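Local structure of fibronectin type III domain-containing protein (Simiduia agarivorans, 6P2K) at residues Y404-H409 with M743-F748; V448-I453 with L511-V516; A464-G469 with R478-R483. The protein probably hydrolyses beta-glucan chains such as xyloglucan, as a member of glycoside hydrolase family 74, and binds zinc ions. All coordinates share one frame; numbering follows the deposited sequence.

In the fold
The three contacts lie in one beta-propeller of the chain, on the same side of its centre. Contacts 1 and 2 each bring together edge strands of two different blades, and their centres are about 10 Å apart. Contact 3 lies within the blade of strand 447-456, its centre about 9 Å from that of contact 2. Along the chain, both segments of contact 3 fall between those of contact 2, and all of these between those of contact 1. A zinc ion bound by D405 and D513 ties contact 1 to contact 2. Strands 447-456 and 459-467 are sheet neighbours. Contacts 1 and 2 thus join successive blades around the propeller, while contact 3 is internal to one.

Contact 1. Residues Y404-H409 with M743-F748; sequences YDVAVH and MTSSRF
D405 and V406 meet R747 where edge strands of two blades of a beta-propeller run side by side. The two strand segments are nearly parallel, 19° apart. No backbone-to-backbone hydrogen bond joins them; the direct polar links come from the R747 side chain. The side chains of D405 and R747 cross at about a right angle, yet their carboxylate and guanidinium planes are only 8° apart. R747 CG lies anti to its own carbonyl carbon (chi1 -68°), and the chain then runs extended to NE. NE gives a hydrogen bond to V406 O at 2.7 Å, close to the C=O axis. On the same guanidinium, NH2 makes a salt bridge with D405 OD1 at 3.2 Å, whose hydrogen bond is weak. D405 OD1 also takes V406 N at 2.7 Å, from its anti side. This bond would restrain rotation of the carboxylate. The other oxygen, OD2, is a zinc ligand, and D513 OD1 binds the same ion. The nearby cation and metal would probably favour the charged carboxylate.

D405 belongs to a classic beta bulge, in which it and Y404 both face G416. Next to the bulge, T744 OG1 lies 3.3 Å from Y404 O and is hydrogen-bonded to T403 O and T760 OG1. Beside it, S745 OG is hydrogen-bonded to T760 OG1 and sits 3.5 Å from D405 CA.

Contact 2. Residues V448-I453 with L511-V516; sequences VQAVDI and LRDVAV
The Q449 amide and the R512 guanidinium stand nearly perpendicular, with planes 83° apart. Water 2 lies in the guanidinium plane at its edge. It accepts from R512 NE at 3.1 Å and donates to Q449 OE1. The same OE1 lies 3.7 Å from R512 CG. Each group has a second hold: Q449 NE2 bonds to D447, while R512 makes a cation-pi contact with W616 and a hydrogen bond to its carbonyl.

At the other end of the contact is the D452 carboxylate. V516 N donates to D452 OD2 at 3.0 Å from above the carboxylate plane, 46° out of it. OD1 is met on its anti side by I453 N. With both oxygens engaged, the group should be hindered from turning. V516 CG2 packs against D452 CG at 3.7 Å and also reaches I453 O. Because V516 CG2 is anti to its carbonyl carbon, it sits beside V516 N, on the side of the carboxylate.

Between these ends the strands come close at A450. Its CB is 3.5 Å from V514 N and also touches D513 OD1. That oxygen binds zinc together with D405, while D513 OD2 accepts from I573 N. Water 3 bridges V451 O and V514 O, donating to each.

The two segments are almost parallel, 6° apart, and neither backbone bonds directly to the other. Such side-by-side edge strands of separate four-stranded antiparallel sheets are typical of neighbouring blades in a beta-propeller, here with a zinc ion held by D513 of one strand and D405 of strand 403-409.

Contact 3. Residues A464-G469 with R478-R483; sequences AQATSG and RLWAKR
A464 and W480 form an antiparallel hydrogen-bonded pair. W480 N donates to A464 O at 2.9 Å in a nearly straight bond, 174° at the hydrogen, and A464 N donates back to W480 O. Q465 and L479 are the adjoining non-hydrogen-bonded pair. Beyond them A466 N reaches R478 O at 3.2 Å.

The Q465 side chain bends at chi2 (65°), which swings CD back towards R478. There OE1 accepts a hydrogen bond from R478 N at 3.1 Å and takes a weak bond from L511 N, while NE2 donates to N476 O. An alanine here would probably leave R478 N, N476 O and the weakly bonded L511 N without these mates and open a gap beside the strand.

A466 O receives a weak bond from W480 NE1 at 3.1 Å. A466 CB packs on W480 CD1 at 3.6 Å. R478 NH1 is paired with E495, and NH2 donates to water 4, which also bonds S468 OG. That hydroxyl is further hydrogen-bonded to H475 and to D318 O of the second subunit. T467 OG1 bonds to N476.

This is a beta hairpin formed by the second and third strands of a four-stranded antiparallel propeller blade.

Contact 1. Residues Y404-H409 with M743-F748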
loop_
_atom_site.group_PDB
_atom_site.type_symbol
_atom_site.label_atom_id
_atom_site.label_comp_id
_atom_site.label_asym_id
_atom_site.label_seq_id
_atom_site.Cartn_x
_atom_site.Cartn_y
_atom_site.Cartn_z
ATOM N N TYR B 404 -33.286 -14.752 -12.242
ATOM C CA TYR B 404 -34.313 -13.857 -11.713
ATOM C C TYR B 404 -34.256 -12.467 -12.340
ATOM O O TYR B 404 -35.301 -11.870 -12.627
ATOM C CB TYR B 404 -34.156 -13.679 -10.201
ATOM C CG TYR B 404 -34.362 -14.883 -9.304
ATOM C CD1 TYR B 404 -35.638 -15.310 -8.955
ATOM C CD2 TYR B 404 -33.274 -15.543 -8.743
ATOM C CE1 TYR B 404 -35.823 -16.388 -8.104
ATOM C CE2 TYR B 404 -33.449 -16.618 -7.889
ATOM C CZ TYR B 404 -34.721 -17.036 -7.573
ATOM O OH TYR B 404 -34.890 -18.102 -6.723
ATOM N N ASP B 405 -33.054 -11.918 -12.508
ATOM C CA ASP B 405 -32.870 -10.493 -12.757
ATOM C C ASP B 405 -31.510 -10.301 -13.416
ATOM O O ASP B 405 -30.654 -11.192 -13.379
ATOM C CB ASP B 405 -32.981 -9.687 -11.447
ATOM C CG ASP B 405 -33.434 -8.241 -11.669
ATOM O OD1 ASP B 405 -33.355 -7.782 -12.830
ATOM O OD2 ASP B 405 -33.899 -7.580 -10.693
ATOM N N VAL B 406 -31.326 -9.133 -14.032
ATOM C CA VAL B 406 -30.077 -8.786 -14.702
ATOM C C VAL B 406 -29.794 -7.311 -14.465
ATOM O O VAL B 406 -30.711 -6.501 -14.313
ATOM C CB VAL B 406 -30.126 -9.102 -16.219
ATOM C CG1 VAL B 406 -31.206 -8.272 -16.911
ATOM C CG2 VAL B 406 -28.765 -8.886 -16.879
ATOM N N ALA B 407 -28.508 -6.966 -14.410
ATOM C CA ALA B 407 -28.074 -5.578 -14.354
ATOM C C ALA B 407 -26.792 -5.436 -15.163
ATOM O O ALA B 407 -25.970 -6.354 -15.212
ATOM C CB ALA B 407 -27.849 -5.105 -12.912
ATOM N N VAL B 408 -26.629 -4.278 -15.800
ATOM C CA VAL B 408 -25.517 -4.027 -16.709
ATOM C C VAL B 408 -24.905 -2.670 -16.389
ATOM O O VAL B 408 -25.626 -1.692 -16.169
ATOM C CB VAL B 408 -25.968 -4.070 -18.185
ATOM C CG1 VAL B 408 -24.823 -3.685 -19.110
ATOM C CG2 VAL B 408 -26.505 -5.445 -18.551
ATOM N N HIS B 409 -23.573 -2.609 -16.368
ATOM C CA HIS B 409 -22.882 -1.321 -16.400
ATOM C C HIS B 409 -21.601 -1.477 -17.204
ATOM O O HIS B 409 -20.686 -2.181 -16.772
ATOM C CB HIS B 409 -22.581 -0.797 -15.000
ATOM C CG HIS B 409 -22.136 0.630 -14.991
ATOM N ND1 HIS B 409 -20.830 0.999 -15.232
ATOM C CD2 HIS B 409 -22.831 1.780 -14.831
ATOM C CE1 HIS B 409 -20.736 2.317 -15.192
ATOM N NE2 HIS B 409 -21.936 2.814 -14.952
ATOM N N MET B 743 -40.332 -15.142 -19.287
ATOM C CA MET B 743 -39.381 -14.158 -18.788
ATOM C C MET B 743 -39.662 -13.806 -17.337
ATOM O O MET B 743 -40.820 -13.670 -16.932
ATOM C CB MET B 743 -39.412 -12.886 -19.634
ATOM C CG MET B 743 -38.884 -13.077 -21.044
ATOM S SD MET B 743 -39.106 -11.610 -22.055
ATOM C CE MET B 743 -38.312 -12.136 -23.573
ATOM N N THR B 744 -38.589 -13.658 -16.560
ATOM C CA THR B 744 -38.679 -13.153 -15.198
ATOM C C THR B 744 -38.387 -11.665 -15.098
ATOM O O THR B 744 -38.879 -11.012 -14.172
ATOM C CB THR B 744 -37.714 -13.913 -14.277
ATOM O OG1 THR B 744 -36.413 -13.945 -14.874
ATOM C CG2 THR B 744 -38.199 -15.341 -14.045
ATOM N N SER B 745 -37.604 -11.117 -16.025
ATOM C CA SER B 745 -37.240 -9.709 -15.985
ATOM C C SER B 745 -36.837 -9.259 -17.383
ATOM O O SER B 745 -36.313 -10.046 -18.177
ATOM C CB SER B 745 -36.088 -9.450 -15.007
ATOM O OG SER B 745 -34.849 -9.846 -15.575
ATOM N N SER B 746 -37.088 -7.984 -17.671
ATOM C CA SER B 746 -36.629 -7.347 -18.897
ATOM C C SER B 746 -36.187 -5.923 -18.596
ATOM O O SER B 746 -36.801 -5.234 -17.778
ATOM C CB SER B 746 -37.717 -7.347 -19.987
ATOM O OG SER B 746 -38.148 -8.662 -20.292
ATOM N N ARG B 747 -35.113 -5.495 -19.256
ATOM C CA ARG B 747 -34.617 -4.130 -19.150
ATOM C C ARG B 747 -34.215 -3.649 -20.533
ATOM O O ARG B 747 -33.603 -4.397 -21.302
ATOM C CB ARG B 747 -33.409 -4.016 -18.206
ATOM C CG ARG B 747 -33.705 -4.276 -16.740
ATOM C CD ARG B 747 -32.522 -3.868 -15.876
ATOM N NE ARG B 747 -32.556 -4.489 -14.553
ATOM C CZ ARG B 747 -33.135 -3.949 -13.486
ATOM N NH1 ARG B 747 -33.739 -2.769 -13.585
ATOM N NH2 ARG B 747 -33.114 -4.586 -12.320
ATOM N N PHE B 748 -34.563 -2.409 -20.851
ATOM C CA PHE B 748 -34.070 -1.764 -22.060
ATOM C C PHE B 748 -32.739 -1.101 -21.737
ATOM O O PHE B 748 -32.667 -0.231 -20.863
ATOM C CB PHE B 748 -35.076 -0.745 -22.592
ATOM C CG PHE B 748 -36.291 -1.366 -23.216
ATOM C CD1 PHE B 748 -36.248 -1.852 -24.511
ATOM C CD2 PHE B 748 -37.476 -1.469 -22.506
ATOM C CE1 PHE B 748 -37.365 -2.423 -25.088
ATOM C CE2 PHE B 748 -38.596 -2.042 -23.077
ATOM C CZ PHE B 748 -38.539 -2.520 -24.370
HETATM O O HOH W 1 -37.000 -9.867 -11.746
#

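Contact 2. Residues V448-I453 with L511-V516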
loop_
_atom_site.group_PDB
_atom_site.type_symbol
_atom_site.label_atom_id
_atom_site.label_comp_id
_atom_site.label_asym_id
_atom_site.label_seq_id
_atom_site.Cartn_x
_atom_site.Cartn_y
_atom_site.Cartn_z
ATOM N N VAL B 448 -30.129 -15.222 -5.780
ATOM C CA VAL B 448 -29.981 -13.781 -6.007
ATOM C C VAL B 448 -31.205 -13.313 -6.794
ATOM O O VAL B 448 -31.209 -13.312 -8.030
ATOM C CB VAL B 448 -28.683 -13.435 -6.744
ATOM C CG1 VAL B 448 -28.567 -11.929 -6.943
ATOM C CG2 VAL B 448 -27.477 -13.965 -5.977
ATOM N N GLN B 449 -32.243 -12.872 -6.080
ATOM C CA GLN B 449 -33.528 -12.568 -6.699
ATOM C C GLN B 449 -33.629 -11.152 -7.262
ATOM O O GLN B 449 -34.588 -10.864 -7.985
ATOM C CB GLN B 449 -34.663 -12.801 -5.692
ATOM C CG GLN B 449 -34.876 -14.277 -5.363
ATOM C CD GLN B 449 -36.001 -14.528 -4.369
ATOM O OE1 GLN B 449 -36.988 -13.795 -4.323
ATOM N NE2 GLN B 449 -35.855 -15.579 -3.569
ATOM N N ALA B 450 -32.674 -10.269 -6.969
ATOM C CA ALA B 450 -32.753 -8.901 -7.461
ATOM C C ALA B 450 -31.358 -8.297 -7.535
ATOM O O ALA B 450 -30.547 -8.484 -6.626
ATOM C CB ALA B 450 -33.654 -8.039 -6.565
ATOM N N VAL B 451 -31.089 -7.575 -8.627
ATOM C CA VAL B 451 -29.847 -6.832 -8.813
ATOM C C VAL B 451 -30.175 -5.477 -9.429
ATOM O O VAL B 451 -31.204 -5.308 -10.090
ATOM C CB VAL B 451 -28.832 -7.591 -9.703
ATOM C CG1 VAL B 451 -28.295 -8.823 -8.983
ATOM C CG2 VAL B 451 -29.465 -7.983 -11.034
ATOM N N ASP B 452 -29.284 -4.509 -9.209
ATOM C CA ASP B 452 -29.404 -3.176 -9.792
ATOM C C ASP B 452 -28.053 -2.480 -9.671
ATOM O O ASP B 452 -27.122 -2.997 -9.048
ATOM C CB ASP B 452 -30.514 -2.360 -9.114
ATOM C CG ASP B 452 -31.191 -1.381 -10.068
ATOM O OD1 ASP B 452 -30.597 -1.061 -11.124
ATOM O OD2 ASP B 452 -32.318 -0.927 -9.760
ATOM N N ILE B 453 -27.949 -1.302 -10.284
ATOM C CA ILE B 453 -26.730 -0.497 -10.254
ATOM C C ILE B 453 -27.038 0.816 -9.548
ATOM O O ILE B 453 -27.921 1.567 -9.981
ATOM C CB ILE B 453 -26.172 -0.230 -11.663
ATOM C CG1 ILE B 453 -26.078 -1.527 -12.471
ATOM C CG2 ILE B 453 -24.810 0.455 -11.573
ATOM C CD1 ILE B 453 -25.050 -2.515 -11.948
ATOM N N LEU B 511 -35.557 -9.852 0.504
ATOM C CA LEU B 511 -35.745 -8.618 -0.261
ATOM C C LEU B 511 -36.105 -9.015 -1.689
ATOM O O LEU B 511 -35.260 -9.076 -2.586
ATOM C CB LEU B 511 -34.492 -7.750 -0.221
ATOM C CG LEU B 511 -33.773 -7.585 1.118
ATOM C CD1 LEU B 511 -32.520 -6.724 0.960
ATOM C CD2 LEU B 511 -34.707 -6.995 2.158
ATOM N N ARG B 512 -37.396 -9.291 -1.903
ATOM C CA ARG B 512 -37.805 -9.880 -3.176
ATOM C C ARG B 512 -37.519 -8.953 -4.351
ATOM O O ARG B 512 -37.276 -9.428 -5.465
ATOM C CB ARG B 512 -39.279 -10.273 -3.146
ATOM C CG ARG B 512 -39.627 -11.219 -4.275
ATOM C CD ARG B 512 -41.014 -11.807 -4.165
ATOM N NE ARG B 512 -41.292 -12.652 -5.323
ATOM C CZ ARG B 512 -42.493 -12.807 -5.870
ATOM N NH1 ARG B 512 -43.542 -12.173 -5.361
ATOM N NH2 ARG B 512 -42.642 -13.594 -6.932
ATOM N N ASP B 513 -37.529 -7.639 -4.138
ATOM C CA ASP B 513 -36.939 -6.745 -5.122
ATOM C C ASP B 513 -36.144 -5.658 -4.416
ATOM O O ASP B 513 -36.414 -5.296 -3.268
ATOM C CB ASP B 513 -37.978 -6.113 -6.062
ATOM C CG ASP B 513 -37.353 -5.557 -7.356
ATOM O OD1 ASP B 513 -36.442 -6.196 -7.952
ATOM O OD2 ASP B 513 -37.796 -4.468 -7.789
ATOM N N VAL B 514 -35.131 -5.180 -5.128
ATOM C CA VAL B 514 -34.265 -4.082 -4.726
ATOM C C VAL B 514 -34.155 -3.176 -5.940
ATOM O O VAL B 514 -33.879 -3.656 -7.044
ATOM C CB VAL B 514 -32.873 -4.587 -4.298
ATOM C CG1 VAL B 514 -31.914 -3.429 -4.094
ATOM C CG2 VAL B 514 -32.967 -5.463 -3.054
ATOM N N ALA B 515 -34.401 -1.880 -5.757
ATOM C CA ALA B 515 -34.429 -0.981 -6.900
ATOM C C ALA B 515 -33.819 0.365 -6.545
ATOM O O ALA B 515 -34.025 0.886 -5.444
ATOM C CB ALA B 515 -35.861 -0.789 -7.421
ATOM N N VAL B 516 -33.080 0.925 -7.500
ATOM C CA VAL B 516 -32.383 2.196 -7.346
ATOM C C VAL B 516 -33.240 3.305 -7.941
ATOM O O VAL B 516 -33.851 3.136 -9.007
ATOM C CB VAL B 516 -31.000 2.129 -8.024
ATOM C CG1 VAL B 516 -30.285 3.450 -7.923
ATOM C CG2 VAL B 516 -30.163 1.015 -7.406
HETATM O O HOH W 2 -38.623 -13.452 -6.627
HETATM O O HOH W 3 -33.942 -5.282 -9.272
#

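Contact 3. Residues A464-G469 with R478-R483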
loop_
_atom_site.group_PDB
_atom_site.type_symbol
_atom_site.label_atom_id
_atom_site.label_comp_id
_atom_site.label_asym_id
_atom_site.label_seq_id
_atom_site.Cartn_x
_atom_site.Cartn_y
_atom_site.Cartn_z
ATOM N N ALA B 464 -27.482 -5.997 -4.607
ATOM C CA ALA B 464 -28.084 -7.302 -4.832
ATOM C C ALA B 464 -28.738 -7.824 -3.563
ATOM O O ALA B 464 -28.221 -7.639 -2.457
ATOM C CB ALA B 464 -27.043 -8.316 -5.327
ATOM N N GLN B 465 -29.889 -8.463 -3.740
ATOM C CA GLN B 465 -30.417 -9.387 -2.748
ATOM C C GLN B 465 -29.727 -10.729 -2.965
ATOM O O GLN B 465 -29.861 -11.329 -4.036
ATOM C CB GLN B 465 -31.935 -9.500 -2.891
ATOM C CG GLN B 465 -32.541 -10.838 -2.483
ATOM C CD GLN B 465 -32.377 -11.130 -1.003
ATOM O OE1 GLN B 465 -32.345 -10.216 -0.178
ATOM N NE2 GLN B 465 -32.275 -12.410 -0.660
ATOM N N ALA B 466 -28.953 -11.182 -1.979
ATOM C CA ALA B 466 -28.140 -12.383 -2.144
ATOM C C ALA B 466 -28.099 -13.159 -0.839
ATOM O O ALA B 466 -27.762 -12.598 0.207
ATOM C CB ALA B 466 -26.715 -12.033 -2.590
ATOM N N THR B 467 -28.416 -14.449 -0.908
ATOM C CA THR B 467 -28.574 -15.246 0.299
ATOM C C THR B 467 -28.357 -16.713 -0.038
ATOM O O THR B 467 -28.210 -17.094 -1.203
ATOM C CB THR B 467 -29.957 -15.028 0.914
ATOM O OG1 THR B 467 -30.023 -15.664 2.195
ATOM C CG2 THR B 467 -31.026 -15.615 0.009
ATOM N N SER B 468 -28.345 -17.537 1.007
ATOM C CA SER B 468 -28.181 -18.971 0.850
ATOM C C SER B 468 -29.523 -19.636 0.556
ATOM O O SER B 468 -30.592 -19.045 0.721
ATOM C CB SER B 468 -27.554 -19.577 2.106
ATOM O OG SER B 468 -28.249 -19.165 3.273
ATOM N N GLY B 469 -29.454 -20.886 0.110
ATOM C CA GLY B 469 -30.651 -21.630 -0.224
ATOM C C GLY B 469 -30.684 -22.089 -1.667
ATOM O O GLY B 469 -30.304 -21.339 -2.571
ATOM N N ARG B 478 -30.732 -10.177 2.413
ATOM C CA ARG B 478 -29.426 -9.571 2.652
ATOM C C ARG B 478 -29.123 -8.610 1.514
ATOM O O ARG B 478 -29.296 -8.961 0.343
ATOM C CB ARG B 478 -28.306 -10.613 2.730
ATOM C CG ARG B 478 -28.454 -11.693 3.772
ATOM C CD ARG B 478 -27.266 -12.637 3.657
ATOM N NE ARG B 478 -27.305 -13.741 4.608
ATOM C CZ ARG B 478 -26.577 -13.792 5.719
ATOM N NH1 ARG B 478 -25.759 -12.794 6.027
ATOM N NH2 ARG B 478 -26.667 -14.841 6.525
ATOM N N LEU B 479 -28.650 -7.416 1.854
ATOM C CA LEU B 479 -28.285 -6.411 0.866
ATOM C C LEU B 479 -26.767 -6.395 0.712
ATOM O O LEU B 479 -26.045 -6.105 1.672
ATOM C CB LEU B 479 -28.804 -5.036 1.282
ATOM C CG LEU B 479 -28.529 -3.874 0.329
ATOM C CD1 LEU B 479 -29.353 -4.017 -0.945
ATOM C CD2 LEU B 479 -28.824 -2.559 1.025
ATOM N N TRP B 480 -26.287 -6.720 -0.487
ATOM C CA TRP B 480 -24.866 -6.708 -0.799
ATOM C C TRP B 480 -24.566 -5.624 -1.827
ATOM O O TRP B 480 -25.428 -5.248 -2.629
ATOM C CB TRP B 480 -24.396 -8.068 -1.328
ATOM C CG TRP B 480 -24.515 -9.184 -0.330
ATOM C CD1 TRP B 480 -25.662 -9.817 0.061
ATOM C CD2 TRP B 480 -23.446 -9.806 0.394
ATOM N NE1 TRP B 480 -25.373 -10.789 0.990
ATOM C CE2 TRP B 480 -24.020 -10.802 1.211
ATOM C CE3 TRP B 480 -22.059 -9.614 0.434
ATOM C CZ2 TRP B 480 -23.256 -11.606 2.055
ATOM C CZ3 TRP B 480 -21.300 -10.412 1.274
ATOM C CH2 TRP B 480 -21.902 -11.395 2.076
ATOM N N ALA B 481 -23.329 -5.130 -1.799
ATOM C CA ALA B 481 -22.908 -4.040 -2.670
ATOM C C ALA B 481 -21.508 -4.311 -3.196
ATOM O O ALA B 481 -20.620 -4.697 -2.429
ATOM C CB ALA B 481 -22.937 -2.702 -1.924
ATOM N N LYS B 482 -21.308 -4.105 -4.500
ATOM C CA LYS B 482 -19.993 -4.237 -5.123
ATOM C C LYS B 482 -19.673 -2.945 -5.861
ATOM O O LYS B 482 -20.296 -2.638 -6.883
ATOM C CB LYS B 482 -19.928 -5.428 -6.082
ATOM C CG LYS B 482 -18.734 -5.349 -7.041
ATOM C CD LYS B 482 -18.616 -6.575 -7.928
ATOM C CE LYS B 482 -18.101 -7.774 -7.145
ATOM N NZ LYS B 482 -17.928 -8.979 -8.013
ATOM N N ARG B 483 -18.701 -2.196 -5.349
ATOM C CA ARG B 483 -18.249 -0.997 -6.034
ATOM C C ARG B 483 -17.453 -1.384 -7.273
ATOM O O ARG B 483 -16.503 -2.169 -7.194
ATOM C CB ARG B 483 -17.405 -0.139 -5.095
ATOM C CG ARG B 483 -18.223 0.592 -4.045
ATOM C CD ARG B 483 -17.346 1.094 -2.910
ATOM N NE ARG B 483 -17.001 0.025 -1.974
ATOM C CZ ARG B 483 -16.552 0.230 -0.741
ATOM N NH1 ARG B 483 -16.399 1.471 -0.290
ATOM N NH2 ARG B 483 -16.262 -0.803 0.043
HETATM O O HOH W 4 -28.103 -16.708 4.558
#